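Local coordinates for uncharacterized protein A6V7T0 (Pseudomonas aeruginosa, PDB 3K12) that is of unknown function but belongs to the YjgF-like (endoribonuclease L-PSP) family of small alpha-beta proteins that assemble as trimers, at residues V21-Q26 / N45-L50; Q38-L43 / R103-M108; S55-Q59 / W83-R88; L61-L67 / P90-L96. One frame throughout, in Å; residues are numbered along the deposited sequence. Where two conformers were deposited one is given.

Contact 1 of 4, residues V21-Q26 / N45-L50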
# COMPACT_ATOMS: atom_id res chain seq x y z
N VAL D 21 12.22 -6.50 -0.46
CA VAL D 21 12.22 -5.90 -1.77
C VAL D 21 10.99 -5.03 -1.95
O VAL D 21 9.87 -5.49 -1.68
CB VAL D 21 12.11 -7.03 -2.83
CG1 VAL D 21 12.05 -6.46 -4.24
CG2 VAL D 21 13.27 -8.03 -2.65
N TYR D 22 11.18 -3.81 -2.42
CA TYR D 22 10.08 -2.91 -2.76
C TYR D 22 10.12 -2.66 -4.25
O TYR D 22 11.16 -2.26 -4.77
CB TYR D 22 10.18 -1.54 -2.00
CG TYR D 22 10.11 -1.72 -0.50
CD1 TYR D 22 8.89 -1.58 0.18
CD2 TYR D 22 11.21 -2.12 0.22
CE1 TYR D 22 8.78 -1.82 1.56
CE2 TYR D 22 11.13 -2.36 1.62
CZ TYR D 22 9.89 -2.22 2.27
OH TYR D 22 9.80 -2.45 3.63
N ILE D 23 9.02 -2.91 -4.93
CA ILE D 23 8.87 -2.59 -6.34
C ILE D 23 7.72 -1.61 -6.50
O ILE D 23 6.59 -1.86 -6.03
CB ILE D 23 8.64 -3.88 -7.19
CG1 ILE D 23 9.89 -4.77 -7.13
CG2 ILE D 23 8.29 -3.49 -8.62
CD1 ILE D 23 9.65 -6.15 -7.74
N GLY D 24 8.01 -0.49 -7.14
CA GLY D 24 7.06 0.60 -7.34
C GLY D 24 5.99 0.29 -8.36
O GLY D 24 5.94 -0.84 -8.89
N GLY D 25 5.16 1.28 -8.66
CA GLY D 25 4.01 1.09 -9.52
C GLY D 25 4.39 0.47 -10.85
O GLY D 25 5.23 1.01 -11.60
N GLN D 26 3.80 -0.67 -11.13
CA GLN D 26 4.07 -1.41 -12.37
C GLN D 26 2.87 -1.37 -13.28
O GLN D 26 1.76 -1.77 -12.89
CB GLN D 26 4.37 -2.87 -12.03
CG GLN D 26 5.69 -3.08 -11.29
CD GLN D 26 6.87 -2.60 -12.09
OE1 GLN D 26 7.05 -3.02 -13.22
NE2 GLN D 26 7.68 -1.70 -11.52
N ASN D 45 7.28 -8.52 -15.71
CA ASN D 45 8.31 -7.55 -15.34
C ASN D 45 8.65 -7.65 -13.85
O ASN D 45 9.82 -7.56 -13.45
CB ASN D 45 7.89 -6.12 -15.67
CG ASN D 45 9.08 -5.16 -15.65
OD1 ASN D 45 10.08 -5.39 -16.37
ND2 ASN D 45 9.01 -4.10 -14.83
N ILE D 46 7.63 -7.90 -13.01
CA ILE D 46 7.90 -8.20 -11.60
C ILE D 46 8.82 -9.40 -11.43
O ILE D 46 9.74 -9.39 -10.62
CB ILE D 46 6.57 -8.33 -10.80
CG1 ILE D 46 5.88 -6.95 -10.71
CG2 ILE D 46 6.80 -8.88 -9.41
CD1 ILE D 46 4.37 -7.04 -10.44
N ASP D 47 8.54 -10.45 -12.21
CA ASP D 47 9.35 -11.67 -12.16
C ASP D 47 10.81 -11.36 -12.46
O ASP D 47 11.71 -11.85 -11.79
CB ASP D 47 8.82 -12.71 -13.18
CG ASP D 47 8.79 -14.13 -12.61
OD1 ASP D 47 8.28 -14.34 -11.52
OD2 ASP D 47 9.24 -15.07 -13.30
N ARG D 48 11.02 -10.58 -13.51
CA ARG D 48 12.38 -10.23 -13.98
C ARG D 48 13.09 -9.46 -12.89
O ARG D 48 14.23 -9.76 -12.55
CB ARG D 48 12.30 -9.42 -15.25
CG ARG D 48 13.65 -8.91 -15.74
CD ARG D 48 13.49 -7.99 -16.94
NE ARG D 48 12.86 -6.73 -16.60
CZ ARG D 48 13.49 -5.71 -16.00
NH1 ARG D 48 12.83 -4.60 -15.73
NH2 ARG D 48 14.77 -5.79 -15.66
N LEU D 49 12.38 -8.47 -12.32
CA LEU D 49 12.96 -7.66 -11.27
C LEU D 49 13.31 -8.49 -10.04
O LEU D 49 14.43 -8.41 -9.54
CB LEU D 49 12.00 -6.53 -10.90
CG LEU D 49 11.89 -5.36 -11.87
CD1 LEU D 49 10.69 -4.47 -11.60
CD2 LEU D 49 13.19 -4.55 -11.82
N LEU D 50 12.38 -9.35 -9.60
CA LEU D 50 12.63 -10.21 -8.46
C LEU D 50 13.83 -11.12 -8.69
O LEU D 50 14.70 -11.23 -7.86
CB LEU D 50 11.41 -11.08 -8.16
CG LEU D 50 10.25 -10.29 -7.57
CD1 LEU D 50 9.00 -11.17 -7.52
CD2 LEU D 50 10.60 -9.66 -6.16
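Helix 45-50 lies obliquely across strand 21-26, the two short axes 10.3 Å apart at their closest and running at 147° to one another, so that Val21 lies nearest Leu50 at one end while Ile23 lies nearest Ile46 further along. The main bump is Ile23. Its side chain, extended at chi2, pushes its tip into a hollow on the helix walled by three residues: Ile23 CD1 is 4.0 Å from Leu49 CB, 4.0 Å from Leu50 CD2 and 4.3 Å from Ile46 CG2. Leu50 leans back over the strand and also meets Val21, with Leu50 CD2 4.0 Å from Val21 CG1. Gly24 and Gly25 offer no side chain to the helix; beyond them Gln26 folds back, chi1 and chi2 both m, laying Gln26 CG 3.9 Å from Ile46 CG1. Gln26 NE2 donates to Gly24 O (3.3 Å), and Asn45 ND2 donates to Gln26 OE1 at 2.8 Å. Met14 of the adjoining strand 12-17 packs on Val21, Ile23 and Leu49. Asn45 OD1 in turn accepts from Arg48 NE (3.1 Å) and Arg48 NH1 (2.9 Å). Aliphatic packing thus holds most of the interface, and the buried Gln26 amide can sit at its end because both OE1 and NE2 are hydrogen-bonded.

Contact 2 of 4, residues Q38-L43 / R103-M108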
# COMPACT_ATOMS: atom_id res chain seq x y z
N GLN D 38 -2.23 -7.17 -20.18
CA GLN D 38 -1.56 -6.17 -19.32
C GLN D 38 -1.10 -6.77 -18.00
O GLN D 38 0.01 -6.50 -17.53
CB GLN D 38 -2.43 -4.97 -19.08
CG GLN D 38 -2.72 -4.20 -20.37
CD GLN D 38 -3.19 -2.79 -20.13
OE1 GLN D 38 -2.93 -2.20 -19.07
NE2 GLN D 38 -3.85 -2.20 -21.13
N THR D 39 -1.93 -7.64 -17.43
CA THR D 39 -1.61 -8.32 -16.19
C THR D 39 -0.38 -9.23 -16.38
O THR D 39 0.53 -9.26 -15.54
CB THR D 39 -2.82 -9.12 -15.65
OG1 THR D 39 -3.92 -8.21 -15.44
CG2 THR D 39 -2.47 -9.80 -14.34
N ARG D 40 -0.34 -9.97 -17.50
CA ARG D 40 0.80 -10.84 -17.78
C ARG D 40 2.08 -10.01 -17.93
O ARG D 40 3.10 -10.39 -17.39
CB ARG D 40 0.59 -11.55 -19.11
CG ARG D 40 -0.61 -12.43 -19.18
CD ARG D 40 -0.92 -12.93 -20.63
NE ARG D 40 -2.03 -13.87 -20.51
CZ ARG D 40 -1.90 -15.04 -19.87
NH1 ARG D 40 -2.92 -15.85 -19.70
NH2 ARG D 40 -0.71 -15.37 -19.41
N GLN D 41 2.00 -8.93 -18.70
CA GLN D 41 3.17 -8.04 -18.89
C GLN D 41 3.73 -7.56 -17.55
O GLN D 41 4.95 -7.58 -17.33
CB GLN D 41 2.84 -6.81 -19.72
CG GLN D 41 2.63 -7.06 -21.22
CD GLN D 41 2.26 -5.78 -21.92
OE1 GLN D 41 3.01 -4.80 -21.89
NE2 GLN D 41 1.07 -5.75 -22.54
N ILE D 42 2.82 -7.13 -16.67
CA ILE D 42 3.20 -6.62 -15.36
C ILE D 42 3.81 -7.71 -14.50
O ILE D 42 4.87 -7.52 -13.93
CB ILE D 42 2.00 -5.97 -14.66
CG1 ILE D 42 1.63 -4.64 -15.35
CG2 ILE D 42 2.28 -5.76 -13.15
CD1 ILE D 42 0.24 -4.17 -15.03
N LEU D 43 3.15 -8.87 -14.41
CA LEU D 43 3.69 -9.94 -13.63
C LEU D 43 5.02 -10.44 -14.17
O LEU D 43 5.89 -10.83 -13.39
CB LEU D 43 2.69 -11.10 -13.48
CG LEU D 43 1.44 -10.74 -12.65
CD1 LEU D 43 0.37 -11.83 -12.85
CD2 LEU D 43 1.80 -10.66 -11.19
N ARG D 103 -4.95 4.46 -20.81
CA ARG D 103 -4.75 3.18 -21.49
C ARG D 103 -4.43 2.04 -20.51
O ARG D 103 -4.59 0.88 -20.86
CB ARG D 103 -3.62 3.25 -22.53
CG ARG D 103 -3.90 4.13 -23.75
CD ARG D 103 -2.62 4.29 -24.61
NE ARG D 103 -1.49 4.81 -23.83
CZ ARG D 103 -0.20 4.69 -24.14
NH1 ARG D 103 0.18 4.06 -25.25
NH2 ARG D 103 0.72 5.20 -23.33
N TRP D 104 -3.94 2.37 -19.31
CA TRP D 104 -3.56 1.36 -18.34
C TRP D 104 -4.80 0.74 -17.72
O TRP D 104 -5.66 1.47 -17.22
CB TRP D 104 -2.77 2.02 -17.21
CG TRP D 104 -1.45 2.61 -17.66
CD1 TRP D 104 -0.76 2.32 -18.81
CD2 TRP D 104 -0.67 3.56 -16.95
NE1 TRP D 104 0.41 3.05 -18.85
CE2 TRP D 104 0.49 3.82 -17.71
CE3 TRP D 104 -0.83 4.22 -15.73
CZ2 TRP D 104 1.48 4.71 -17.30
CZ3 TRP D 104 0.16 5.12 -15.32
CH2 TRP D 104 1.28 5.36 -16.10
N ARG D 105 -4.89 -0.59 -17.73
CA ARG D 105 -6.07 -1.25 -17.18
C ARG D 105 -5.80 -1.68 -15.74
O ARG D 105 -6.74 -1.97 -15.00
CB ARG D 105 -6.46 -2.49 -18.02
CG ARG D 105 -6.99 -2.12 -19.41
CD ARG D 105 -7.33 -3.35 -20.25
NE ARG D 105 -7.91 -2.90 -21.52
CZ ARG D 105 -9.18 -2.54 -21.70
NH1 ARG D 105 -10.07 -2.63 -20.73
NH2 ARG D 105 -9.57 -2.10 -22.90
N VAL D 106 -4.52 -1.69 -15.35
CA VAL D 106 -4.17 -2.16 -14.02
C VAL D 106 -2.76 -1.67 -13.67
O VAL D 106 -1.91 -1.45 -14.53
CB VAL D 106 -4.26 -3.72 -13.91
CG1 VAL D 106 -3.26 -4.42 -14.84
CG2 VAL D 106 -4.11 -4.18 -12.45
N GLU D 107 -2.54 -1.49 -12.37
CA GLU D 107 -1.24 -1.11 -11.85
C GLU D 107 -1.03 -1.89 -10.57
O GLU D 107 -1.97 -2.03 -9.78
CB GLU D 107 -1.19 0.39 -11.59
CG GLU D 107 0.16 0.85 -11.01
CD GLU D 107 0.38 2.37 -11.06
OE1 GLU D 107 1.42 2.84 -10.52
OE2 GLU D 107 -0.44 3.10 -11.65
N MSE D 108 0.17 -2.41 -10.37
CA MSE D 108 0.50 -3.21 -9.17
C MSE D 108 1.67 -2.59 -8.43
O MSE D 108 2.60 -2.04 -9.06
CB MSE D 108 0.88 -4.61 -9.55
CG MSE D 108 -0.34 -5.37 -10.06
SE MSE D 108 0.08 -7.24 -10.36
CE MSE D 108 -1.56 -7.80 -11.22
O HOH W 1 -1.08 -1.37 -17.23
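Gln38 reaches from helix 38-43 to the turn that leads into strand 106-108, its chi1 m and chi2 t carrying the amide alongside the backbone of the turn. There it acts in both senses: Gln38 OE1 accepts from Arg105 N at 2.9 Å, and Gln38 NE2 donates to Arg103 O at 3.2 Å. A water donates to Gln38 OE1 (2.7 Å) and to Val106 O (2.8 Å), extending the link to the first residue of the strand. Arg105, with chi1 m followed by two t angles, lies beside this amide, Gln38 NE2 being 3.6 Å from Arg105 CG, and carries its guanidinium on to a salt bridge with Asp72.

Further along, the contact becomes apolar. Ile42, m and then t, points its CD1 at Val106, 3.5 Å from Val106 CG1, while the p rotamer of Val106 presents that methyl to the helix. Met108 is a selenomethionine whose chi2 and chi3 are both t; beyond CB the chain is extended and runs along the helix, with Met108 SE 3.8 Å from Ile42 CG2 and 3.9 Å from Leu43 CD2, and Met108 CE 3.8 Å from Thr39 CG2. Leu76 of helix 73-83 also packs on Thr39 and Met108. The helix and strand axes are 8.9 Å apart and only 20° from parallel, the layered packing of helix on sheet expected in the alpha-beta fold of YjgF-like proteins.

Contact 3 of 4, residues S55-Q59 / W83-R88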
# COMPACT_ATOMS: atom_id res chain seq x y z
N SER D 55 15.33 -13.07 -5.71
CA SER D 55 13.98 -13.40 -5.25
C SER D 55 13.24 -14.11 -6.39
O SER D 55 13.83 -14.40 -7.45
CB SER D 55 13.23 -12.13 -4.82
OG SER D 55 11.94 -12.40 -4.27
N ASP D 56 11.95 -14.38 -6.19
CA ASP D 56 11.19 -15.12 -7.19
C ASP D 56 9.70 -14.98 -6.87
O ASP D 56 9.33 -14.44 -5.81
CB ASP D 56 11.62 -16.60 -7.27
CG ASP D 56 11.39 -17.35 -5.98
OD1 ASP D 56 10.21 -17.63 -5.67
OD2 ASP D 56 12.37 -17.69 -5.28
N ARG D 57 8.84 -15.46 -7.76
CA ARG D 57 7.40 -15.23 -7.61
C ARG D 57 6.76 -15.98 -6.47
O ARG D 57 5.59 -15.73 -6.18
CB ARG D 57 6.64 -15.52 -8.92
CG ARG D 57 6.55 -17.01 -9.27
CD ARG D 57 5.68 -17.16 -10.50
NE ARG D 57 6.42 -16.72 -11.67
CZ ARG D 57 6.03 -16.98 -12.92
NH1 ARG D 57 4.90 -17.62 -13.14
NH2 ARG D 57 6.80 -16.60 -13.94
N GLY D 58 7.51 -16.89 -5.84
CA GLY D 58 7.05 -17.58 -4.65
C GLY D 58 7.40 -16.84 -3.37
O GLY D 58 7.11 -17.34 -2.30
N GLN D 59 8.03 -15.67 -3.48
CA GLN D 59 8.50 -14.93 -2.30
C GLN D 59 7.82 -13.57 -2.17
O GLN D 59 8.32 -12.69 -1.43
CB GLN D 59 10.02 -14.73 -2.38
CG GLN D 59 10.82 -16.04 -2.32
CD GLN D 59 12.29 -15.79 -2.04
OE1 GLN D 59 13.17 -16.30 -2.76
NE2 GLN D 59 12.57 -15.01 -1.02
N TRP D 83 -0.72 -17.92 -12.32
CA TRP D 83 0.65 -17.42 -12.26
C TRP D 83 1.50 -17.97 -11.12
O TRP D 83 2.68 -18.26 -11.30
CB TRP D 83 0.59 -15.87 -12.16
CG TRP D 83 1.95 -15.24 -12.35
CD1 TRP D 83 2.79 -14.81 -11.38
CD2 TRP D 83 2.59 -14.97 -13.59
NE1 TRP D 83 3.94 -14.29 -11.94
CE2 TRP D 83 3.85 -14.38 -13.30
CE3 TRP D 83 2.22 -15.16 -14.92
CZ2 TRP D 83 4.74 -13.99 -14.30
CZ3 TRP D 83 3.12 -14.74 -15.92
CH2 TRP D 83 4.34 -14.16 -15.60
N PHE D 84 0.92 -18.03 -9.92
CA PHE D 84 1.71 -18.33 -8.73
C PHE D 84 1.67 -19.80 -8.34
O PHE D 84 0.65 -20.46 -8.56
CB PHE D 84 1.20 -17.48 -7.54
CG PHE D 84 1.42 -16.00 -7.71
CD1 PHE D 84 2.68 -15.44 -7.43
CD2 PHE D 84 0.39 -15.18 -8.11
CE1 PHE D 84 2.90 -14.09 -7.57
CE2 PHE D 84 0.60 -13.79 -8.27
CZ PHE D 84 1.88 -13.25 -7.99
N PRO D 85 2.79 -20.31 -7.78
CA PRO D 85 2.79 -21.69 -7.26
C PRO D 85 1.69 -21.88 -6.22
O PRO D 85 1.37 -20.96 -5.45
CB PRO D 85 4.19 -21.87 -6.69
CG PRO D 85 4.89 -20.54 -6.82
CD PRO D 85 4.08 -19.61 -7.61
N GLU D 86 1.10 -23.07 -6.16
CA GLU D 86 -0.02 -23.33 -5.26
C GLU D 86 0.36 -23.00 -3.83
O GLU D 86 1.39 -23.44 -3.34
CB GLU D 86 -0.49 -24.81 -5.35
CG GLU D 86 -1.74 -25.03 -4.47
CD GLU D 86 -2.24 -26.46 -4.37
OE1 GLU D 86 -1.53 -27.39 -4.81
OE2 GLU D 86 -3.36 -26.64 -3.84
N GLY D 87 -0.50 -22.22 -3.19
CA GLY D 87 -0.35 -21.89 -1.78
C GLY D 87 0.64 -20.78 -1.49
O GLY D 87 0.73 -20.35 -0.32
N ARG D 88 1.35 -20.28 -2.50
CA ARG D 88 2.40 -19.28 -2.29
C ARG D 88 2.08 -17.92 -2.90
O ARG D 88 2.94 -17.05 -2.93
CB ARG D 88 3.76 -19.77 -2.80
CG ARG D 88 4.40 -20.88 -1.94
CD ARG D 88 5.85 -21.12 -2.35
NE ARG D 88 5.98 -22.04 -3.48
CZ ARG D 88 7.08 -22.17 -4.23
NH1 ARG D 88 7.12 -23.04 -5.24
NH2 ARG D 88 8.14 -21.41 -3.99
O HOH W 2 4.60 -15.11 -3.76
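Two tight turns face each other here. Asp56 to Gln59 forms a type I turn closed by Gln59 N to Asp56 O (2.9 Å), with Asp56 OD1 also accepting from Gly58 N at 2.8 Å in an Asx turn; Pro85 to Arg88 forms a type II turn, closed by Arg88 N to Pro85 O (3.0 Å), in which Gly87 takes the positive phi. The closest CA atoms are those of Gly58 and Arg88, 5.5 Å apart, and a water lies 2.7 Å from both Arg57 O and Arg88 O, bridging the two backbones.

Arg57 supplies most of the side-chain contact. Its guanidinium lies flat on the Trp83 indole, planes at 4°, with Arg57 CZ 3.8 Å from the centroid of the five-membered ring, a cation-pi stack; Arg57 NH1 also donates to Trp83 O at 3.0 Å, while NH2 forms a salt bridge with Asp47. Arg57 CG packs 4.0 Å from Pro85 CD, and Arg57 O approaches the edge of the Phe84 ring, 3.2 Å from Phe84 CD1. At the protein surface, the contact thus joins the loop between helix 35-52 and strand 60-67 to the one between helix 73-83 and strand 91-96, with Trp83 and Phe84 also packing on Leu43 of helix 35-52.

Contact 4 of 4, residues L61-L67 / P90-L96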
# COMPACT_ATOMS: atom_id res chain seq x y z
N LEU D 61 5.16 -10.84 -0.88
CA LEU D 61 4.49 -10.70 0.42
C LEU D 61 3.17 -9.97 0.27
O LEU D 61 2.15 -10.43 0.80
CB LEU D 61 5.38 -9.94 1.42
CG LEU D 61 6.68 -10.70 1.71
CD1 LEU D 61 7.69 -9.77 2.40
CD2 LEU D 61 6.51 -11.99 2.54
N SER D 62 3.18 -8.83 -0.44
CA SER D 62 1.94 -8.06 -0.64
C SER D 62 1.92 -7.47 -2.02
O SER D 62 2.96 -7.04 -2.54
CB SER D 62 1.77 -6.92 0.42
OG SER D 62 2.76 -5.94 0.26
N VAL D 63 0.73 -7.42 -2.62
CA VAL D 63 0.52 -6.71 -3.90
C VAL D 63 -0.71 -5.85 -3.78
O VAL D 63 -1.79 -6.34 -3.45
CB VAL D 63 0.39 -7.70 -5.12
CG1 VAL D 63 0.28 -6.89 -6.43
CG2 VAL D 63 1.57 -8.61 -5.15
N ARG D 64 -0.54 -4.55 -4.02
CA ARG D 64 -1.66 -3.64 -4.13
C ARG D 64 -2.03 -3.59 -5.58
O ARG D 64 -1.18 -3.35 -6.45
CB ARG D 64 -1.23 -2.25 -3.62
CG ARG D 64 -2.33 -1.21 -3.64
CD ARG D 64 -3.46 -1.51 -2.62
NE ARG D 64 -4.38 -0.39 -2.62
CZ ARG D 64 -5.57 -0.36 -3.19
NH1 ARG D 64 -6.26 0.76 -3.17
NH2 ARG D 64 -6.11 -1.47 -3.73
N ILE D 65 -3.29 -3.86 -5.88
CA ILE D 65 -3.76 -3.92 -7.28
C ILE D 65 -4.78 -2.82 -7.52
O ILE D 65 -5.85 -2.81 -6.89
CB ILE D 65 -4.40 -5.29 -7.62
CG1 ILE D 65 -3.44 -6.41 -7.28
CG2 ILE D 65 -4.80 -5.33 -9.10
CD1 ILE D 65 -4.03 -7.85 -7.45
N LEU D 66 -4.44 -1.90 -8.42
CA LEU D 66 -5.31 -0.78 -8.78
C LEU D 66 -5.88 -1.12 -10.15
O LEU D 66 -5.15 -1.21 -11.12
CB LEU D 66 -4.52 0.54 -8.78
CG LEU D 66 -3.62 0.80 -7.57
CD1 LEU D 66 -2.78 2.05 -7.82
CD2 LEU D 66 -4.51 1.00 -6.34
N LEU D 67 -7.20 -1.31 -10.20
CA LEU D 67 -7.86 -1.80 -11.41
C LEU D 67 -8.67 -0.67 -12.02
O LEU D 67 -9.43 -0.02 -11.33
CB LEU D 67 -8.74 -3.00 -11.04
CG LEU D 67 -9.52 -3.65 -12.19
CD1 LEU D 67 -8.60 -4.38 -13.18
CD2 LEU D 67 -10.44 -4.70 -11.58
N PRO D 90 0.91 -14.15 -3.10
CA PRO D 90 1.02 -13.15 -2.03
C PRO D 90 -0.33 -12.62 -1.58
O PRO D 90 -1.35 -12.77 -2.30
CB PRO D 90 1.77 -12.02 -2.72
CG PRO D 90 1.33 -12.12 -4.20
CD PRO D 90 1.30 -13.63 -4.42
N THR D 91 -0.32 -11.97 -0.42
CA THR D 91 -1.49 -11.21 -0.00
C THR D 91 -1.75 -10.10 -1.01
O THR D 91 -0.81 -9.60 -1.63
CB THR D 91 -1.34 -10.63 1.42
OG1 THR D 91 -0.39 -9.54 1.42
CG2 THR D 91 -0.93 -11.71 2.40
N ARG D 92 -3.00 -9.71 -1.17
CA ARG D 92 -3.37 -8.72 -2.16
C ARG D 92 -4.53 -7.88 -1.67
O ARG D 92 -5.30 -8.29 -0.80
CB ARG D 92 -3.63 -9.34 -3.54
CG ARG D 92 -4.46 -10.60 -3.54
CD ARG D 92 -4.91 -10.98 -4.95
NE ARG D 92 -6.12 -10.30 -5.38
CZ ARG D 92 -6.66 -10.46 -6.59
NH1 ARG D 92 -6.07 -11.26 -7.48
NH2 ARG D 92 -7.77 -9.81 -6.92
N ALA D 93 -4.67 -6.71 -2.25
CA ALA D 93 -5.84 -5.87 -2.02
C ALA D 93 -6.13 -5.14 -3.32
O ALA D 93 -5.26 -4.43 -3.84
CB ALA D 93 -5.61 -4.89 -0.88
N CYS D 94 -7.32 -5.33 -3.85
CA CYS D 94 -7.67 -4.80 -5.16
C CYS D 94 -8.84 -3.87 -5.01
O CYS D 94 -9.81 -4.22 -4.34
CB CYS D 94 -8.09 -5.96 -6.07
SG CYS D 94 -8.62 -5.43 -7.77
N SER D 95 -8.73 -2.69 -5.61
CA SER D 95 -9.85 -1.75 -5.67
C SER D 95 -9.84 -1.01 -7.01
O SER D 95 -8.88 -1.13 -7.79
CB SER D 95 -9.78 -0.79 -4.47
OG SER D 95 -8.65 0.08 -4.58
N LEU D 96 -10.89 -0.28 -7.32
CA LEU D 96 -10.96 0.41 -8.60
C LEU D 96 -10.31 1.77 -8.41
O LEU D 96 -10.46 2.42 -7.35
CB LEU D 96 -12.42 0.54 -9.05
CG LEU D 96 -13.11 -0.79 -9.38
CD1 LEU D 96 -14.59 -0.59 -9.75
CD2 LEU D 96 -12.45 -1.56 -10.50
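Strands 61-67 and 91-96 pair in parallel, their axes 4.6 Å apart, and the amides and carbonyls facing across the gap are joined in a regular ladder. Val63 N donates to Thr91 O (2.8 Å), Ala93 N to Val63 O (3.1 Å), Ile65 N to Ala93 O (2.9 Å), Ser95 N to Ile65 O (3.2 Å) and Leu67 N to Ser95 O (2.9 Å). The first rung is weaker: Thr91 N reaches Leu61 O at 3.2 Å with poor geometry, but Thr91 OG1 donates to the same Leu61 O at 2.8 Å. At this end Leu61 and Ser62 both face Val111 of strand 106-113 in a classic beta bulge.

The two strands and helix 73-83 make up a beta-alpha-beta unit. On its helix-covered face Val63, Ile65 and Leu67 line up with Arg92, Cys94 and Leu96; Val63 CG2 packs 3.6 Å from Pro90 CG, and Leu67 CD2 lies 3.9 Å from Leu96 CD2. Ile65 CD1 sits over a face of the Arg92 guanidinium, 3.8 Å from Arg92 CZ; Arg92 NH2 donates to Asn77 OD1 of that helix.

Across the sheet, Arg64 bends over its neighbour strand: Arg64 NH1 donates to Ser95 OG (2.9 Å), and Arg64 NH2 to Ala93 O (3.1 Å) and Ser95 OG (3.1 Å). Ala93 on this face packs against Ile109 of the third subunit.

Overall arrangement
Helix 35-52 carries one segment each of contacts 1 and 2, whose centres lie about 12 Å apart, and packs on neighbouring strands 20-26 and 106-113 of one mixed sheet. Contact 4, its centre about 12 Å from that of contact 2, continues that sheet through strand 60-67, next to 106-113, to strand 91-96 at its edge within the chain. Contact 3 lies at the surface, about 18 Å from contact 2 between centres; it touches contact 2 where Leu43 meets Trp83 and Phe84, and contact 1 through Asp47 and Arg57. Along the chain, contact 1 closes before contacts 3 and 4 open; these two interleave, nested inside the loop closed by contact 2. Contacts 3 and 4 both also touch the third subunit.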